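MutT/nudix family protein (Streptococcus pneumoniae, PDB 4HFQ) probably hydrolyses UDP-linked precursors of peptidoglycan biosynthesis at their diphosphate, as a UDP-X diphosphatase of the Nudix hydrolase family. Local coordinates at residues F131-K145 and L177-L189. Sequence-based numbering, arbitrary orientation. Where two conformers were deposited one is given.
With EDO (1,2-ethanediol), chain C.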
loop_
_atom_site.group_PDB
_atom_site.type_symbol
_atom_site.label_atom_id
_atom_site.label_comp_id
_atom_site.label_asym_id
_atom_site.label_seq_id
_atom_site.Cartn_x
_atom_site.Cartn_y
_atom_site.Cartn_z
ATOM N N PHE A 131 9.139 0.971 0.819
ATOM C CA PHE A 131 9.230 0.338 -0.502
ATOM C C PHE A 131 7.874 -0.161 -1.001
ATOM O O PHE A 131 7.046 -0.658 -0.226
ATOM C CB PHE A 131 10.166 -0.881 -0.463
ATOM C CG PHE A 131 11.614 -0.569 -0.197
ATOM C CD1 PHE A 131 12.357 0.193 -1.083
ATOM C CD2 PHE A 131 12.239 -1.089 0.928
ATOM C CE1 PHE A 131 13.713 0.432 -0.851
ATOM C CE2 PHE A 131 13.589 -0.851 1.166
ATOM C CZ PHE A 131 14.320 -0.088 0.274
ATOM N N ASP A 132 7.697 -0.084 -2.313
ATOM C CA ASP A 132 6.554 -0.691 -3.000
ATOM C C ASP A 132 6.970 -2.087 -3.445
ATOM O O ASP A 132 7.848 -2.224 -4.324
ATOM C CB ASP A 132 6.180 0.176 -4.210
ATOM C CG ASP A 132 5.009 -0.366 -5.009
ATOM O OD1 ASP A 132 4.364 -1.358 -4.617
ATOM O OD2 ASP A 132 4.764 0.243 -6.063
ATOM N N THR A 133 6.336 -3.129 -2.904
ATOM C CA THR A 133 6.715 -4.489 -3.341
ATOM C C THR A 133 6.434 -4.748 -4.806
ATOM O O THR A 133 7.087 -5.595 -5.426
ATOM C CB THR A 133 6.083 -5.605 -2.498
ATOM O OG1 THR A 133 4.649 -5.501 -2.572
ATOM C CG2 THR A 133 6.540 -5.541 -1.057
ATOM N N ASN A 134 5.499 -4.012 -5.394
ATOM C CA ASN A 134 5.257 -4.193 -6.832
ATOM C C ASN A 134 6.467 -3.807 -7.652
ATOM O O ASN A 134 6.655 -4.343 -8.747
ATOM C CB ASN A 134 4.024 -3.416 -7.308
ATOM C CG ASN A 134 2.735 -4.173 -7.101
ATOM O OD1 ASN A 134 2.641 -5.115 -6.328
ATOM N ND2 ASN A 134 1.685 -3.720 -7.791
ATOM N N ARG A 135 7.293 -2.901 -7.128
ATOM C CA ARG A 135 8.536 -2.502 -7.799
ATOM C C ARG A 135 9.670 -3.496 -7.582
ATOM O O ARG A 135 10.352 -3.879 -8.542
ATOM C CB ARG A 135 8.959 -1.103 -7.333
ATOM C CG ARG A 135 10.320 -0.649 -7.872
ATOM C CD ARG A 135 10.577 0.813 -7.530
ATOM N NE ARG A 135 9.635 1.707 -8.197
ATOM C CZ ARG A 135 9.812 2.208 -9.414
ATOM N NH1 ARG A 135 10.905 1.916 -10.106
ATOM N NH2 ARG A 135 8.893 2.990 -9.957
ATOM N N PHE A 136 9.865 -3.929 -6.344
ATOM C CA PHE A 136 11.085 -4.671 -5.987
ATOM C C PHE A 136 10.920 -6.171 -5.900
ATOM O O PHE A 136 11.901 -6.896 -6.034
ATOM C CB PHE A 136 11.640 -4.167 -4.656
ATOM C CG PHE A 136 12.251 -2.809 -4.747
ATOM C CD1 PHE A 136 13.583 -2.656 -5.153
ATOM C CD2 PHE A 136 11.505 -1.675 -4.440
ATOM C CE1 PHE A 136 14.145 -1.394 -5.245
ATOM C CE2 PHE A 136 12.063 -0.418 -4.546
ATOM C CZ PHE A 136 13.388 -0.268 -4.938
ATOM N N GLN A 137 9.723 -6.647 -5.600
ATOM C CA GLN A 137 9.492 -8.061 -5.399
ATOM C C GLN A 137 8.015 -8.359 -5.634
ATOM O O GLN A 137 7.269 -8.764 -4.729
ATOM C CB GLN A 137 9.938 -8.484 -3.995
ATOM C CG GLN A 137 9.293 -7.720 -2.815
ATOM C CD GLN A 137 10.242 -6.791 -2.061
ATOM O OE1 GLN A 137 9.961 -5.604 -1.888
ATOM N NE2 GLN A 137 11.359 -7.338 -1.570
ATOM N N LEU A 138 7.623 -8.205 -6.895
ATOM C CA LEU A 138 6.235 -8.350 -7.270
ATOM C C LEU A 138 5.664 -9.677 -6.787
ATOM O O LEU A 138 6.310 -10.737 -6.878
ATOM C CB LEU A 138 6.085 -8.224 -8.780
ATOM C CG LEU A 138 4.647 -8.342 -9.317
ATOM C CD1 LEU A 138 3.735 -7.222 -8.834
ATOM C CD2 LEU A 138 4.674 -8.381 -10.843
ATOM N N GLN A 139 4.451 -9.624 -6.254
ATOM C CA GLN A 139 3.785 -10.799 -5.702
ATOM C C GLN A 139 2.271 -10.551 -5.701
ATOM O O GLN A 139 1.817 -9.440 -6.022
ATOM C CB GLN A 139 4.340 -11.148 -4.316
ATOM C CG GLN A 139 4.347 -9.954 -3.365
ATOM C CD GLN A 139 5.134 -10.232 -2.114
ATOM O OE1 GLN A 139 4.636 -10.837 -1.180
ATOM N NE2 GLN A 139 6.397 -9.784 -2.102
ATOM N N SER A 140 1.496 -11.567 -5.329
ATOM C CA SER A 140 0.037 -11.485 -5.499
ATOM C C SER A 140 -0.551 -10.274 -4.777
ATOM O O SER A 140 -1.435 -9.593 -5.335
ATOM C CB SER A 140 -0.638 -12.779 -5.067
ATOM O OG SER A 140 -0.349 -13.102 -3.734
ATOM N N LYS A 141 -0.048 -9.978 -3.575
ATOM C CA LYS A 141 -0.486 -8.791 -2.854
ATOM C C LYS A 141 0.542 -7.698 -2.984
ATOM O O LYS A 141 1.748 -7.951 -2.943
ATOM C CB LYS A 141 -0.720 -9.074 -1.367
ATOM C CG LYS A 141 -1.878 -10.023 -1.055
ATOM C CD LYS A 141 -3.222 -9.456 -1.495
ATOM C CE LYS A 141 -4.419 -10.272 -1.004
ATOM N NZ LYS A 141 -4.549 -11.605 -1.678
ATOM N N GLN A 142 0.059 -6.459 -3.086
ATOM C CA GLN A 142 0.923 -5.285 -2.978
ATOM C C GLN A 142 1.069 -4.864 -1.524
ATOM O O GLN A 142 0.070 -4.709 -0.823
ATOM C CB GLN A 142 0.340 -4.144 -3.800
ATOM C CG GLN A 142 1.225 -2.905 -3.814
ATOM C CD GLN A 142 0.663 -1.799 -4.657
ATOM O OE1 GLN A 142 -0.558 -1.675 -4.757
ATOM N NE2 GLN A 142 1.528 -0.997 -5.283
ATOM N N TYR A 143 2.314 -4.673 -1.080
ATOM C CA TYR A 143 2.627 -4.168 0.248
ATOM C C TYR A 143 3.341 -2.836 0.188
ATOM O O TYR A 143 4.120 -2.562 -0.727
ATOM C CB TYR A 143 3.542 -5.137 1.013
ATOM C CG TYR A 143 2.886 -6.438 1.400
ATOM C CD1 TYR A 143 2.798 -7.495 0.500
ATOM C CD2 TYR A 143 2.378 -6.630 2.682
ATOM C CE1 TYR A 143 2.186 -8.694 0.861
ATOM C CE2 TYR A 143 1.777 -7.826 3.055
ATOM C CZ TYR A 143 1.689 -8.854 2.137
ATOM O OH TYR A 143 1.070 -10.036 2.523
ATOM N N THR A 144 3.053 -2.000 1.186
ATOM C CA THR A 144 3.956 -0.909 1.582
ATOM C C THR A 144 4.892 -1.478 2.645
ATOM O O THR A 144 4.465 -1.826 3.751
ATOM C CB THR A 144 3.194 0.306 2.160
ATOM O OG1 THR A 144 2.441 -0.108 3.302
ATOM C CG2 THR A 144 2.225 0.890 1.116
ATOM N N LYS A 145 6.168 -1.566 2.284
ATOM C CA LYS A 145 7.158 -2.210 3.129
ATOM C C LYS A 145 7.964 -1.133 3.858
ATOM O O LYS A 145 8.806 -0.449 3.265
ATOM C CB LYS A 145 8.025 -3.119 2.255
ATOM C CG LYS A 145 9.185 -3.802 2.999
ATOM C CD LYS A 145 9.976 -4.705 2.036
ATOM C CE LYS A 145 9.205 -5.931 1.571
ATOM N NZ LYS A 145 8.991 -6.952 2.641
ATOM N N LEU A 177 19.049 -14.487 -0.067
ATOM C CA LEU A 177 17.953 -13.703 0.486
ATOM C C LEU A 177 16.599 -14.238 0.099
ATOM O O LEU A 177 16.411 -14.789 -0.989
ATOM C CB LEU A 177 18.065 -12.266 0.011
ATOM C CG LEU A 177 19.350 -11.535 0.399
ATOM C CD1 LEU A 177 19.419 -10.166 -0.233
ATOM C CD2 LEU A 177 19.484 -11.440 1.909
ATOM N N SER A 178 15.645 -14.069 1.008
ATOM C CA SER A 178 14.246 -14.368 0.731
ATOM C C SER A 178 13.694 -13.146 0.003
ATOM O O SER A 178 13.246 -12.179 0.627
ATOM C CB SER A 178 13.514 -14.598 2.049
ATOM O OG SER A 178 12.134 -14.850 1.827
ATOM N N GLU A 179 13.748 -13.173 -1.323
ATOM C CA GLU A 179 13.567 -11.980 -2.126
ATOM C C GLU A 179 12.168 -11.370 -2.041
ATOM O O GLU A 179 12.027 -10.161 -2.209
ATOM C CB GLU A 179 13.959 -12.233 -3.577
ATOM C CG GLU A 179 15.469 -12.395 -3.736
ATOM C CD GLU A 179 15.917 -12.510 -5.172
ATOM O OE1 GLU A 179 15.541 -13.506 -5.815
ATOM O OE2 GLU A 179 16.659 -11.613 -5.650
ATOM N N LYS A 180 11.154 -12.182 -1.746
ATOM C CA LYS A 180 9.798 -11.646 -1.577
ATOM C C LYS A 180 9.711 -10.787 -0.327
ATOM O O LYS A 180 8.779 -9.984 -0.198
ATOM C CB LYS A 180 8.766 -12.778 -1.525
ATOM C CG LYS A 180 8.709 -13.650 -2.780
ATOM C CD LYS A 180 8.038 -12.954 -3.949
ATOM C CE LYS A 180 8.076 -13.879 -5.159
ATOM N NZ LYS A 180 7.029 -13.563 -6.160
ATOM N N ARG A 181 10.698 -10.920 0.564
ATOM C CA ARG A 181 10.766 -10.145 1.814
ATOM C C ARG A 181 11.786 -9.022 1.795
ATOM O O ARG A 181 11.532 -7.944 2.356
ATOM C CB ARG A 181 11.041 -11.065 3.005
ATOM C CG ARG A 181 9.966 -12.115 3.176
ATOM C CD ARG A 181 10.297 -13.124 4.253
ATOM N NE ARG A 181 9.355 -14.224 4.137
ATOM C CZ ARG A 181 9.550 -15.447 4.607
ATOM N NH1 ARG A 181 10.654 -15.731 5.277
ATOM N NH2 ARG A 181 8.621 -16.383 4.435
ATOM N N ILE A 182 12.932 -9.248 1.150
ATOM C CA ILE A 182 13.947 -8.219 1.001
ATOM C C ILE A 182 14.886 -8.634 -0.115
ATOM O O ILE A 182 15.183 -9.828 -0.256
ATOM C CB ILE A 182 14.730 -7.951 2.327
ATOM C CG1 ILE A 182 15.314 -6.534 2.342
ATOM C CG2 ILE A 182 15.791 -9.034 2.596
ATOM C CD1 ILE A 182 14.288 -5.410 2.438
ATOM N N THR A 183 15.323 -7.664 -0.903
ATOM C CA THR A 183 16.265 -7.956 -1.991
ATOM C C THR A 183 17.628 -7.326 -1.722
ATOM O O THR A 183 17.765 -6.394 -0.920
ATOM C CB THR A 183 15.762 -7.468 -3.369
ATOM O OG1 THR A 183 15.794 -6.038 -3.412
ATOM C CG2 THR A 183 14.340 -7.957 -3.675
ATOM N N LYS A 184 18.636 -7.771 -2.472
ATOM C CA LYS A 184 19.970 -7.196 -2.355
ATOM C C LYS A 184 19.967 -5.710 -2.705
ATOM O O LYS A 184 20.619 -4.890 -2.035
ATOM C CB LYS A 184 20.945 -7.971 -3.248
ATOM C CG LYS A 184 22.370 -7.444 -3.183
ATOM C CD LYS A 184 23.328 -8.387 -3.907
ATOM C CE LYS A 184 24.724 -7.806 -3.946
ATOM N NZ LYS A 184 25.670 -8.855 -4.427
ATOM N N GLU A 185 19.215 -5.350 -3.742
ATOM C CA GLU A 185 19.123 -3.963 -4.120
ATOM C C GLU A 185 18.545 -3.118 -2.977
ATOM O O GLU A 185 19.027 -2.024 -2.709
ATOM C CB GLU A 185 18.268 -3.802 -5.378
ATOM C CG GLU A 185 18.248 -2.376 -5.869
ATOM C CD GLU A 185 17.342 -2.147 -7.058
ATOM O OE1 GLU A 185 16.602 -3.068 -7.464
ATOM O OE2 GLU A 185 17.369 -1.013 -7.586
ATOM N N GLN A 186 17.515 -3.629 -2.309
ATOM C CA GLN A 186 16.942 -2.893 -1.199
ATOM C C GLN A 186 17.957 -2.754 -0.066
ATOM O O GLN A 186 18.069 -1.670 0.504
ATOM C CB GLN A 186 15.673 -3.584 -0.705
ATOM C CG GLN A 186 14.473 -3.412 -1.637
ATOM C CD GLN A 186 13.298 -4.291 -1.275
ATOM O OE1 GLN A 186 13.449 -5.423 -0.821
ATOM N NE2 GLN A 186 12.069 -3.739 -1.451
ATOM N N ILE A 187 18.672 -3.847 0.251
ATOM C CA ILE A 187 19.681 -3.802 1.311
ATOM C C ILE A 187 20.752 -2.760 0.986
ATOM O O ILE A 187 21.179 -2.000 1.854
ATOM C CB ILE A 187 20.272 -5.196 1.583
ATOM C CG1 ILE A 187 19.195 -6.047 2.276
ATOM C CG2 ILE A 187 21.533 -5.091 2.450
ATOM C CD1 ILE A 187 19.531 -7.508 2.440
ATOM N N GLU A 188 21.160 -2.701 -0.279
ATOM C CA GLU A 188 22.166 -1.722 -0.679
ATOM C C GLU A 188 21.664 -0.281 -0.562
ATOM O O GLU A 188 22.400 0.597 -0.094
ATOM C CB GLU A 188 22.709 -2.053 -2.072
ATOM C CG GLU A 188 23.581 -3.313 -2.038
ATOM C CD GLU A 188 24.057 -3.805 -3.397
ATOM O OE1 GLU A 188 23.523 -3.367 -4.428
ATOM O OE2 GLU A 188 24.981 -4.656 -3.418
ATOM N N LEU A 189 20.424 -0.046 -0.982
ATOM C CA LEU A 189 19.768 1.254 -0.815
ATOM C C LEU A 189 19.697 1.650 0.654
ATOM O O LEU A 189 20.023 2.778 1.030
ATOM C CB LEU A 189 18.342 1.181 -1.368
ATOM C CG LEU A 189 17.842 2.066 -2.511
ATOM C CD1 LEU A 189 18.829 2.224 -3.652
ATOM C CD2 LEU A 189 16.535 1.499 -3.024
HETATM C C1 EDO C . 12.760 -16.456 -1.895
HETATM O O1 EDO C . 13.812 -15.819 -2.641
HETATM C C2 EDO C . 11.463 -15.653 -1.971
HETATM O O2 EDO C . 11.079 -15.091 -0.703
HETATM O O HOH W 1 14.646 -5.709 -5.877
#
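Phe131 lays one ring face against Gln186, whose CG stands 3.8 Å from the ring centroid, almost on the ring normal. Phe136 takes the same CG over one of its own faces, offset toward the rim, so CG packs into the corner formed by the two ring faces, touching each. The amide of Gln186 continues across the rings, with NE2 over the Phe131 face, and pairs with that of Gln137: Gln186 NE2 gives to Gln137 OE1 at 2.8 Å and Gln137 NE2 returns a bond to Gln186 OE1 at 2.9 Å, the amide planes 46° apart. Glutamine suits both places, since each amide donates and accepts. In this Nudix domain, the pairing joins the connection, a short helix 133-136 and a loop, between antiparallel strands 120-132 and 143-153 to the start of helix 184-194, where Thr183 and Gln186 form a capping box. The bend at chi2 (-110°) helps turn Gln137 NE2 also to Glu179 O, along a nearly straight bond. Lys180 NZ reaches Leu138 O at 3.0 Å and also bonds Lys60 O of the second subunit. Gln139 NE2 bridges Lys180 O, on a lone pair, and Gln137 O. Finally, Lys145, long enough to cross from its strand, gives NZ to Arg181 O at 2.7 Å and forms a salt bridge with Asp71.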